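Core protein VP4 (Bluetongue virus, PDB 2JHP) caps viral mRNA as a multifunctional enzyme of the virus core, adding methyl groups to the cap. Local coordinates at residues D119-Y124 with G472-L477; M478-D483 with L503-P508. One frame throughout, in Å; residues are numbered along the deposited sequence.

Interaction 1: D119-Y124 with G472-L477. With SAH (S-adenosyl-L-homocysteine), chain B.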
ATOM      1  N   ASP A 119       3.828  -1.066   4.069  1.00 20.68           N
ATOM      2  CA  ASP A 119       3.765  -2.526   4.183  1.00 13.92           C
ATOM      3  C   ASP A 119       3.465  -2.990   5.597  1.00 16.47           C
ATOM      4  O   ASP A 119       2.821  -4.016   5.796  1.00 15.30           O
ATOM      5  CB  ASP A 119       5.085  -3.180   3.746  1.00 17.28           C
ATOM      6  CG  ASP A 119       5.289  -3.180   2.230  1.00 17.92           C
ATOM      7  OD1 ASP A 119       4.523  -2.549   1.468  1.00 35.47           O
ATOM      8  OD2 ASP A 119       6.268  -3.820   1.810  1.00 25.74           O
ATOM      9  N   ALA A 120       3.975  -2.246   6.568  1.00 20.27           N
ATOM     10  CA  ALA A 120       3.730  -2.547   7.953  1.00 19.58           C
ATOM     11  C   ALA A 120       2.253  -2.322   8.265  1.00 20.47           C
ATOM     12  O   ALA A 120       1.621  -3.162   8.888  1.00 24.23           O
ATOM     13  CB  ALA A 120       4.616  -1.715   8.828  1.00 16.12           C
ATOM     14  N   LEU A 121       1.695  -1.216   7.793  1.00 20.17           N
ATOM     15  CA  LEU A 121       0.272  -0.953   7.948  1.00 35.58           C
ATOM     16  C   LEU A 121      -0.597  -1.943   7.184  1.00 33.83           C
ATOM     17  O   LEU A 121      -1.686  -2.274   7.629  1.00 17.13           O
ATOM     18  CB  LEU A 121      -0.073   0.467   7.504  1.00 22.63           C
ATOM     19  CG  LEU A 121       0.531   1.640   8.275  1.00 19.89           C
ATOM     20  CD1 LEU A 121      -0.162   2.951   7.857  1.00 11.88           C
ATOM     21  CD2 LEU A 121       0.440   1.444   9.783  1.00 30.59           C
ATOM     22  N   ARG A 122      -0.131  -2.403   6.028  1.00 12.83           N
ATOM     23  CA  ARG A 122      -0.939  -3.287   5.214  1.00 18.40           C
ATOM     24  C   ARG A 122      -0.955  -4.696   5.783  1.00 17.48           C
ATOM     25  O   ARG A 122      -1.966  -5.398   5.673  1.00 14.86           O
ATOM     26  CB  ARG A 122      -0.461  -3.306   3.769  1.00 19.45           C
ATOM     27  CG  ARG A 122      -1.576  -3.662   2.777  1.00 15.54           C
ATOM     28  CD  ARG A 122      -1.132  -3.638   1.315  1.00 25.97           C
ATOM     29  NE  ARG A 122      -0.644  -2.316   0.938  1.00  6.02           N
ATOM     30  CZ  ARG A 122       0.639  -1.989   0.907  1.00 18.74           C
ATOM     31  NH1 ARG A 122       1.542  -2.904   1.219  1.00  8.07           N
ATOM     32  NH2 ARG A 122       1.004  -0.758   0.574  1.00  8.65           N
ATOM     33  N   ASN A 123       0.153  -5.113   6.395  1.00 12.22           N
ATOM     34  CA  ASN A 123       0.217  -6.437   6.989  1.00 15.40           C
ATOM     35  C   ASN A 123      -0.704  -6.546   8.167  1.00 -8.64           C
ATOM     36  O   ASN A 123      -1.405  -7.510   8.275  1.00 12.86           O
ATOM     37  CB  ASN A 123       1.653  -6.846   7.314  1.00 18.43           C
ATOM     38  CG  ASN A 123       2.509  -7.034   6.049  1.00 80.94           C
ATOM     39  OD1 ASN A 123       2.010  -7.013   4.913  1.00 28.20           O
ATOM     40  ND2 ASN A 123       3.809  -7.209   6.250  1.00 24.90           N
ATOM     41  N   TYR A 124      -0.754  -5.518   9.002  1.00 19.47           N
ATOM     42  CA  TYR A 124      -1.735  -5.463  10.088  1.00 13.05           C
ATOM     43  C   TYR A 124      -3.150  -5.614   9.512  1.00 14.09           C
ATOM     44  O   TYR A 124      -3.988  -6.353  10.068  1.00 12.86           O
ATOM     45  CB  TYR A 124      -1.602  -4.158  10.892  1.00 13.26           C
ATOM     46  CG  TYR A 124      -2.797  -3.836  11.780  1.00 29.51           C
ATOM     47  CD1 TYR A 124      -2.929  -4.411  13.049  1.00 28.85           C
ATOM     48  CD2 TYR A 124      -3.799  -2.952  11.351  1.00 10.92           C
ATOM     49  CE1 TYR A 124      -4.018  -4.115  13.867  1.00 19.08           C
ATOM     50  CE2 TYR A 124      -4.903  -2.650  12.164  1.00 20.86           C
ATOM     51  CZ  TYR A 124      -5.006  -3.238  13.421  1.00 11.94           C
ATOM     52  OH  TYR A 124      -6.099  -2.953  14.229  1.00 28.21           O
ATOM     53  N   GLY A 472       3.243   7.514  15.211  1.00 14.95           N
ATOM     54  CA  GLY A 472       2.511   7.074  16.392  1.00 16.15           C
ATOM     55  C   GLY A 472       1.834   5.742  16.141  1.00 16.50           C
ATOM     56  O   GLY A 472       1.910   4.825  16.964  1.00 16.17           O
ATOM     57  N   ALA A 473       1.201   5.637  14.979  1.00 12.79           N
ATOM     58  CA  ALA A 473       0.472   4.450  14.571  1.00 11.04           C
ATOM     59  C   ALA A 473       1.372   3.234  14.516  1.00 13.95           C
ATOM     60  O   ALA A 473       0.975   2.153  14.957  1.00 13.25           O
ATOM     61  CB  ALA A 473      -0.186   4.679  13.237  1.00 14.21           C
ATOM     62  N   ILE A 474       2.581   3.408  13.992  1.00  7.80           N
ATOM     63  CA  ILE A 474       3.535   2.310  13.889  1.00 10.51           C
ATOM     64  C   ILE A 474       4.035   1.889  15.278  1.00 11.82           C
ATOM     65  O   ILE A 474       4.089   0.708  15.595  1.00 14.18           O
ATOM     66  CB  ILE A 474       4.706   2.666  12.949  1.00  7.72           C
ATOM     67  CG1 ILE A 474       4.225   2.764  11.485  1.00 20.24           C
ATOM     68  CG2 ILE A 474       5.870   1.692  13.119  1.00  9.40           C
ATOM     69  CD1 ILE A 474       4.074   1.431  10.701  1.00 10.71           C
ATOM     70  N   LEU A 475       4.380   2.874  16.098  1.00 13.23           N
ATOM     71  CA  LEU A 475       4.852   2.650  17.451  1.00 14.29           C
ATOM     72  C   LEU A 475       3.787   1.976  18.320  1.00  6.01           C
ATOM     73  O   LEU A 475       4.104   1.157  19.187  1.00 14.79           O
ATOM     74  CB  LEU A 475       5.264   3.991  18.061  1.00 31.25           C
ATOM     75  CG  LEU A 475       6.744   4.394  18.058  1.00 21.39           C
ATOM     76  CD1 LEU A 475       7.678   3.342  17.457  1.00 11.89           C
ATOM     77  CD2 LEU A 475       6.938   5.742  17.416  1.00 32.79           C
ATOM     78  N   PHE A 476       2.529   2.335  18.085  1.00  9.65           N
ATOM     79  CA  PHE A 476       1.415   1.669  18.721  1.00 15.68           C
ATOM     80  C   PHE A 476       1.388   0.183  18.356  1.00 12.62           C
ATOM     81  O   PHE A 476       1.230  -0.668  19.232  1.00 20.56           O
ATOM     82  CB  PHE A 476       0.098   2.333  18.334  1.00 14.69           C
ATOM     83  CG  PHE A 476      -1.082   1.815  19.102  1.00  4.11           C
ATOM     84  CD1 PHE A 476      -1.321   2.246  20.408  1.00 11.91           C
ATOM     85  CD2 PHE A 476      -1.948   0.888  18.535  1.00 14.82           C
ATOM     86  CE1 PHE A 476      -2.406   1.779  21.120  1.00  9.82           C
ATOM     87  CE2 PHE A 476      -3.032   0.418  19.243  1.00 23.35           C
ATOM     88  CZ  PHE A 476      -3.262   0.868  20.540  1.00 -3.66           C
ATOM     89  N   LEU A 477       1.557  -0.116  17.071  1.00 18.72           N
ATOM     90  CA  LEU A 477       1.528  -1.494  16.585  1.00  7.48           C
ATOM     91  C   LEU A 477       2.772  -2.256  16.971  1.00 17.95           C
ATOM     92  O   LEU A 477       2.696  -3.447  17.208  1.00 16.63           O
ATOM     93  CB  LEU A 477       1.307  -1.556  15.058  1.00 -6.12           C
ATOM     94  CG  LEU A 477      -0.042  -1.034  14.555  1.00 13.31           C
ATOM     95  CD1 LEU A 477      -0.017  -0.673  13.074  1.00  9.94           C
ATOM     96  CD2 LEU A 477      -1.128  -2.046  14.872  1.00 16.44           C
TER
HETATM   97  N   SAH B1645      -4.370   1.142  -1.205  1.00 34.62           N
HETATM   98  CA  SAH B1645      -3.069   0.760  -1.838  1.00 17.59           C
HETATM   99  CB  SAH B1645      -2.645   1.633  -3.023  1.00 14.75           C
HETATM  100  CG  SAH B1645      -3.135   3.065  -3.130  1.00 48.60           C
HETATM  101  SD  SAH B1645      -2.772   3.736  -4.776  1.00 14.02           S
HETATM  102  C   SAH B1645      -1.939   0.630  -0.830  1.00 19.67           C
HETATM  103  O   SAH B1645      -2.132   0.083   0.258  1.00 20.34           O
HETATM  104  OXT SAH B1645      -0.805   1.033  -1.090  1.00 46.07           O
HETATM  105  C5' SAH B1645      -4.335   4.660  -4.746  1.00 -6.02           C
HETATM  106  C4' SAH B1645      -5.417   4.024  -5.602  1.00  4.74           C
HETATM  107  O4' SAH B1645      -6.697   4.261  -5.050  1.00  7.70           O
HETATM  108  C3' SAH B1645      -5.434   4.573  -7.026  1.00  0.69           C
HETATM  109  O3' SAH B1645      -5.625   3.462  -7.887  1.00 -7.14           O
HETATM  110  C2' SAH B1645      -6.668   5.462  -7.074  1.00 -0.27           C
HETATM  111  O2' SAH B1645      -7.295   5.464  -8.328  1.00 10.14           O
HETATM  112  C1' SAH B1645      -7.572   4.795  -6.037  1.00 -1.73           C
HETATM  113  N9  SAH B1645      -8.582   5.716  -5.469  1.00 14.19           N
HETATM  114  C8  SAH B1645      -8.429   7.051  -5.174  1.00 -2.81           C
HETATM  115  N7  SAH B1645      -9.601   7.523  -4.676  1.00 19.58           N
HETATM  116  C5  SAH B1645     -10.501   6.512  -4.648  1.00 -6.33           C
HETATM  117  C6  SAH B1645     -11.833   6.432  -4.233  1.00 10.97           C
HETATM  118  N6  SAH B1645     -12.451   7.507  -3.746  1.00  9.62           N
HETATM  119  N1  SAH B1645     -12.513   5.231  -4.315  1.00  5.85           N
HETATM  120  C2  SAH B1645     -11.873   4.108  -4.809  1.00 18.83           C
HETATM  121  N3  SAH B1645     -10.553   4.181  -5.221  1.00  8.90           N
HETATM  122  C4  SAH B1645      -9.874   5.364  -5.145  1.00 -4.23           C

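Interaction 2: M478-D483 with L503-P508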
ATOM      1  N   MET A 478       3.915  -1.586  17.032  1.00-13.75           N
ATOM      2  CA  MET A 478       5.098  -2.217  17.599  1.00-10.67           C
ATOM      3  C   MET A 478       4.761  -2.764  19.008  1.00 -6.32           C
ATOM      4  O   MET A 478       5.120  -3.891  19.370  1.00 -7.63           O
ATOM      5  CB  MET A 478       6.280  -1.257  17.671  1.00-13.62           C
ATOM      6  CG  MET A 478       7.025  -1.141  16.368  1.00 25.89           C
ATOM      7  SD  MET A 478       8.493  -0.107  16.504  1.00 15.22           S
ATOM      8  CE  MET A 478       8.959   0.041  14.785  1.00 13.20           C
ATOM      9  N   TRP A 479       4.022  -1.953  19.761  1.00  6.22           N
ATOM     10  CA  TRP A 479       3.756  -2.168  21.174  1.00 12.60           C
ATOM     11  C   TRP A 479       2.665  -3.205  21.438  1.00 10.58           C
ATOM     12  O   TRP A 479       2.803  -4.024  22.336  1.00 24.58           O
ATOM     13  CB  TRP A 479       3.392  -0.813  21.783  1.00  6.03           C
ATOM     14  CG  TRP A 479       3.010  -0.792  23.212  1.00 42.21           C
ATOM     15  CD1 TRP A 479       3.617  -1.438  24.233  1.00 19.96           C
ATOM     16  CD2 TRP A 479       1.953  -0.023  23.788  1.00-17.64           C
ATOM     17  NE1 TRP A 479       2.986  -1.147  25.422  1.00  4.02           N
ATOM     18  CE2 TRP A 479       1.960  -0.276  25.174  1.00  9.20           C
ATOM     19  CE3 TRP A 479       0.986   0.848  23.262  1.00 28.48           C
ATOM     20  CZ2 TRP A 479       1.037   0.308  26.046  1.00 -9.97           C
ATOM     21  CZ3 TRP A 479       0.068   1.429  24.126  1.00 10.45           C
ATOM     22  CH2 TRP A 479       0.096   1.150  25.500  1.00  0.75           C
ATOM     23  N   ARG A 480       1.597  -3.155  20.640  1.00 17.97           N
ATOM     24  CA  ARG A 480       0.429  -4.022  20.787  1.00 23.57           C
ATOM     25  C   ARG A 480       0.545  -5.331  19.984  1.00 21.75           C
ATOM     26  O   ARG A 480       0.086  -6.385  20.438  1.00 17.55           O
ATOM     27  CB  ARG A 480      -0.848  -3.254  20.400  1.00 39.52           C
ATOM     28  CG  ARG A 480      -2.158  -4.052  20.475  1.00 42.64           C
ATOM     29  CD  ARG A 480      -2.955  -3.759  21.726  1.00 17.41           C
ATOM     30  NE  ARG A 480      -3.926  -2.678  21.537  1.00 28.46           N
ATOM     31  CZ  ARG A 480      -4.491  -1.991  22.532  1.00 11.07           C
ATOM     32  NH1 ARG A 480      -4.183  -2.256  23.804  1.00 31.59           N
ATOM     33  NH2 ARG A 480      -5.364  -1.033  22.258  1.00 58.62           N
ATOM     34  N   TYR A 481       1.154  -5.268  18.803  1.00 25.14           N
ATOM     35  CA  TYR A 481       1.300  -6.452  17.957  1.00 18.99           C
ATOM     36  C   TYR A 481       2.747  -6.689  17.524  1.00 23.44           C
ATOM     37  O   TYR A 481       3.082  -6.499  16.358  1.00 21.35           O
ATOM     38  CB  TYR A 481       0.393  -6.355  16.734  1.00 14.36           C
ATOM     39  CG  TYR A 481      -1.074  -6.208  17.050  1.00 17.84           C
ATOM     40  CD1 TYR A 481      -1.692  -4.964  16.999  1.00 32.98           C
ATOM     41  CD2 TYR A 481      -1.850  -7.318  17.390  1.00 -6.55           C
ATOM     42  CE1 TYR A 481      -3.044  -4.816  17.277  1.00  4.26           C
ATOM     43  CE2 TYR A 481      -3.214  -7.187  17.679  1.00  7.01           C
ATOM     44  CZ  TYR A 481      -3.804  -5.927  17.620  1.00 16.07           C
ATOM     45  OH  TYR A 481      -5.146  -5.787  17.902  1.00 23.63           O
ATOM     46  N   PRO A 482       3.604  -7.120  18.468  1.00 31.70           N
ATOM     47  CA  PRO A 482       5.043  -7.329  18.292  1.00 26.30           C
ATOM     48  C   PRO A 482       5.518  -8.213  17.129  1.00 32.92           C
ATOM     49  O   PRO A 482       6.661  -8.067  16.706  1.00 32.27           O
ATOM     50  CB  PRO A 482       5.459  -7.947  19.624  1.00 20.21           C
ATOM     51  CG  PRO A 482       4.497  -7.377  20.581  1.00 21.45           C
ATOM     52  CD  PRO A 482       3.203  -7.413  19.855  1.00 34.21           C
ATOM     53  N   ASP A 483       4.697  -9.122  16.615  1.00 39.54           N
ATOM     54  CA  ASP A 483       5.117  -9.837  15.401  1.00 43.27           C
ATOM     55  C   ASP A 483       4.313  -9.533  14.158  1.00 51.12           C
ATOM     56  O   ASP A 483       4.520 -10.159  13.116  1.00 62.32           O
ATOM     57  CB  ASP A 483       5.210 -11.346  15.609  1.00 44.25           C
ATOM     58  CG  ASP A 483       6.640 -11.824  15.847  1.00 34.60           C
ATOM     59  OD1 ASP A 483       6.823 -13.036  16.076  1.00 19.57           O
ATOM     60  OD2 ASP A 483       7.577 -10.993  15.801  1.00 53.50           O
ATOM     61  N   LEU A 503      -7.316   3.581  13.667  1.00 -9.81           N
ATOM     62  CA  LEU A 503      -7.266   2.140  13.958  1.00 10.61           C
ATOM     63  C   LEU A 503      -8.476   1.684  14.762  1.00 11.84           C
ATOM     64  O   LEU A 503      -8.858   2.354  15.718  1.00 19.50           O
ATOM     65  CB  LEU A 503      -6.000   1.793  14.742  1.00  4.25           C
ATOM     66  CG  LEU A 503      -4.616   2.027  14.154  1.00 14.35           C
ATOM     67  CD1 LEU A 503      -3.555   1.726  15.182  1.00  8.12           C
ATOM     68  CD2 LEU A 503      -4.416   1.144  12.957  1.00 17.39           C
ATOM     69  N   LYS A 504      -9.069   0.548  14.377  1.00 18.12           N
ATOM     70  CA  LYS A 504     -10.124  -0.088  15.186  1.00 -3.84           C
ATOM     71  C   LYS A 504      -9.464  -0.875  16.320  1.00 -4.75           C
ATOM     72  O   LYS A 504      -9.423  -2.102  16.319  1.00 17.91           O
ATOM     73  CB  LYS A 504     -11.048  -0.976  14.347  1.00 11.79           C
ATOM     74  CG  LYS A 504     -12.390  -1.266  15.006  1.00 16.68           C
ATOM     75  CD  LYS A 504     -13.468  -1.517  13.971  1.00 11.08           C
ATOM     76  CE  LYS A 504     -14.840  -1.641  14.607  1.00127.29           C
ATOM     77  NZ  LYS A 504     -15.921  -1.477  13.600  1.00 54.32           N
ATOM     78  N   GLU A 505      -8.905  -0.105  17.253  1.00-10.62           N
ATOM     79  CA  GLU A 505      -8.204  -0.609  18.422  1.00 -9.90           C
ATOM     80  C   GLU A 505      -8.720   0.099  19.687  1.00-11.56           C
ATOM     81  O   GLU A 505      -8.781   1.340  19.708  1.00 20.69           O
ATOM     82  CB  GLU A 505      -6.695  -0.365  18.263  1.00 -6.58           C
ATOM     83  CG  GLU A 505      -6.007  -1.292  17.278  1.00 23.25           C
ATOM     84  CD  GLU A 505      -6.174  -2.747  17.653  1.00 64.70           C
ATOM     85  OE1 GLU A 505      -6.486  -3.047  18.830  1.00 27.93           O
ATOM     86  OE2 GLU A 505      -5.992  -3.598  16.763  1.00  8.29           O
ATOM     87  N   PRO A 506      -9.081  -0.676  20.736  1.00  3.06           N
ATOM     88  CA  PRO A 506      -9.620  -0.062  21.955  1.00 11.51           C
ATOM     89  C   PRO A 506      -8.550   0.730  22.687  1.00 19.91           C
ATOM     90  O   PRO A 506      -7.371   0.385  22.614  1.00 17.71           O
ATOM     91  CB  PRO A 506     -10.093  -1.273  22.811  1.00 -9.08           C
ATOM     92  CG  PRO A 506      -9.276  -2.419  22.349  1.00-14.28           C
ATOM     93  CD  PRO A 506      -8.988  -2.144  20.848  1.00-10.70           C
ATOM     94  N   ILE A 507      -8.970   1.789  23.373  1.00 19.19           N
ATOM     95  CA  ILE A 507      -8.098   2.546  24.264  1.00 24.79           C
ATOM     96  C   ILE A 507      -7.372   1.573  25.187  1.00 34.59           C
ATOM     97  O   ILE A 507      -8.002   0.679  25.745  1.00 38.46           O
ATOM     98  CB  ILE A 507      -8.907   3.552  25.109  1.00 30.34           C
ATOM     99  CG1 ILE A 507      -9.650   4.550  24.210  1.00 48.71           C
ATOM    100  CG2 ILE A 507      -8.001   4.281  26.081  1.00 11.51           C
ATOM    101  CD1 ILE A 507     -10.746   5.349  24.913  1.00  8.36           C
ATOM    102  N   PRO A 508      -6.042   1.719  25.334  1.00 27.26           N
ATOM    103  CA  PRO A 508      -5.308   0.828  26.239  1.00  5.34           C
ATOM    104  C   PRO A 508      -5.777   0.938  27.687  1.00  6.63           C
ATOM    105  O   PRO A 508      -6.376   1.939  28.083  1.00 19.96           O
ATOM    106  CB  PRO A 508      -3.869   1.325  26.133  1.00-11.89           C
ATOM    107  CG  PRO A 508      -3.805   2.033  24.827  1.00 62.39           C
ATOM    108  CD  PRO A 508      -5.141   2.681  24.678  1.00 21.96           C
TER

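Interaction 1: D119-Y124 with G472-L477
The helical segments 119-124 and 472-477 pack with axes 10.8 Å apart at closest approach and 51° between their N-to-C directions, and Leu121 and Ile474 have the nearest CA atoms. No hydrogen bond joins them; the contact is apolar and buried. Ile474 sends CD1 between two residues of the other helix, to Ala120 CB at 3.7 Å and Leu121 CD2. Leu121 CD2 also meets Leu477 CD1 at 3.9 Å, the two side chains crossing at about a right angle. Leu477 CD2 sits over one face of the Tyr124 ring, offset toward the rim on the CD1 side. This CH-pi contact measures 3.9 Å from CD2 to the ring centroid. Tyr124 CB points toward helix 470-480, and CG lies anti to the backbone N (chi1 164°). The Tyr124 hydroxyl bonds to Glu505.

Helices 114-128 and 470-480 pack side by side on a mixed seven-stranded sheet of Rossmann-like methyltransferase order, 3-2-1-4-5-7-6. Leu121 also touches strands 433-437 and 499-503 of that sheet. Arg122, on the same helix, belongs to the cofactor and guanine pockets. Its NE bonds to SAH O at 2.9 Å and its NH2 to SAH OXT at 3.0 Å, so the guanidinium grips the carboxylate by both oxygens. NH1 donates a nearly straight hydrogen bond, part of a salt bridge, to Asp119 OD1 at 3.0 Å, meeting it from above the carboxylate plane, which would help fix the guanidinium's rotation.

Interaction 2: M478-D483 with L503-P508
Trp479 meets Pro508 through the far end of its six-membered ring. CZ3 lies 4.0 Å from Pro508 CG, and CH2 reaches CB of the same proline. The indole NE1 is bonded elsewhere, to Ser593 O. Next, Arg480 CG lies anti to the backbone N (chi1 179°), and bends at chi2 and chi3 go with the side chain running past Glu505 to Pro506. Its NH2 lies only 2.5 Å from Pro506 O. That hydrogen bond is very short and bent, at 117°, so its details are doubtful. Arg480 NE also forms a long salt bridge, 3.7 Å, to Glu505 OE1, as the two side chains slide past each other in opposite directions. Tyr481, the first residue to leave the helical conformation, meets Glu505 tip to tip. Its OH donates to Glu505 OE2 at 2.6 Å, on the syn side and 27° out of the carboxylate plane. The same OE2 also bonds to Tyr124 OH, so two tyrosines hold one buried carboxylate oxygen, which would probably keep it charged. The contact thus joins the C-terminal end of helix 470-480 to the loop leaving strand 499-503, with helix 568-576 packed against Trp479, Ile507 and Pro508, and helix 114-128 touching Tyr481 and Leu503.

From the N terminus, helix 114-128 comes first. Interaction 1 closes a long loop of 347 residues by bringing helix 470-480 back against it. Interaction 2 begins at Met478, the residue after the end of interaction 1, on the same helix. It closes a short loop of 19 residues, which includes helix 493-496 and most of strand 499-503. The two loops follow in series and neither crosses the other. Their centres are about 9 Å apart, and both use helix 470-480. They also touch directly. The rings of Tyr124 and Tyr481 pack together, and Phe476 lies against Leu503 and Glu505. Together they tie two helices to the antiparallel end of the seven-stranded sheet.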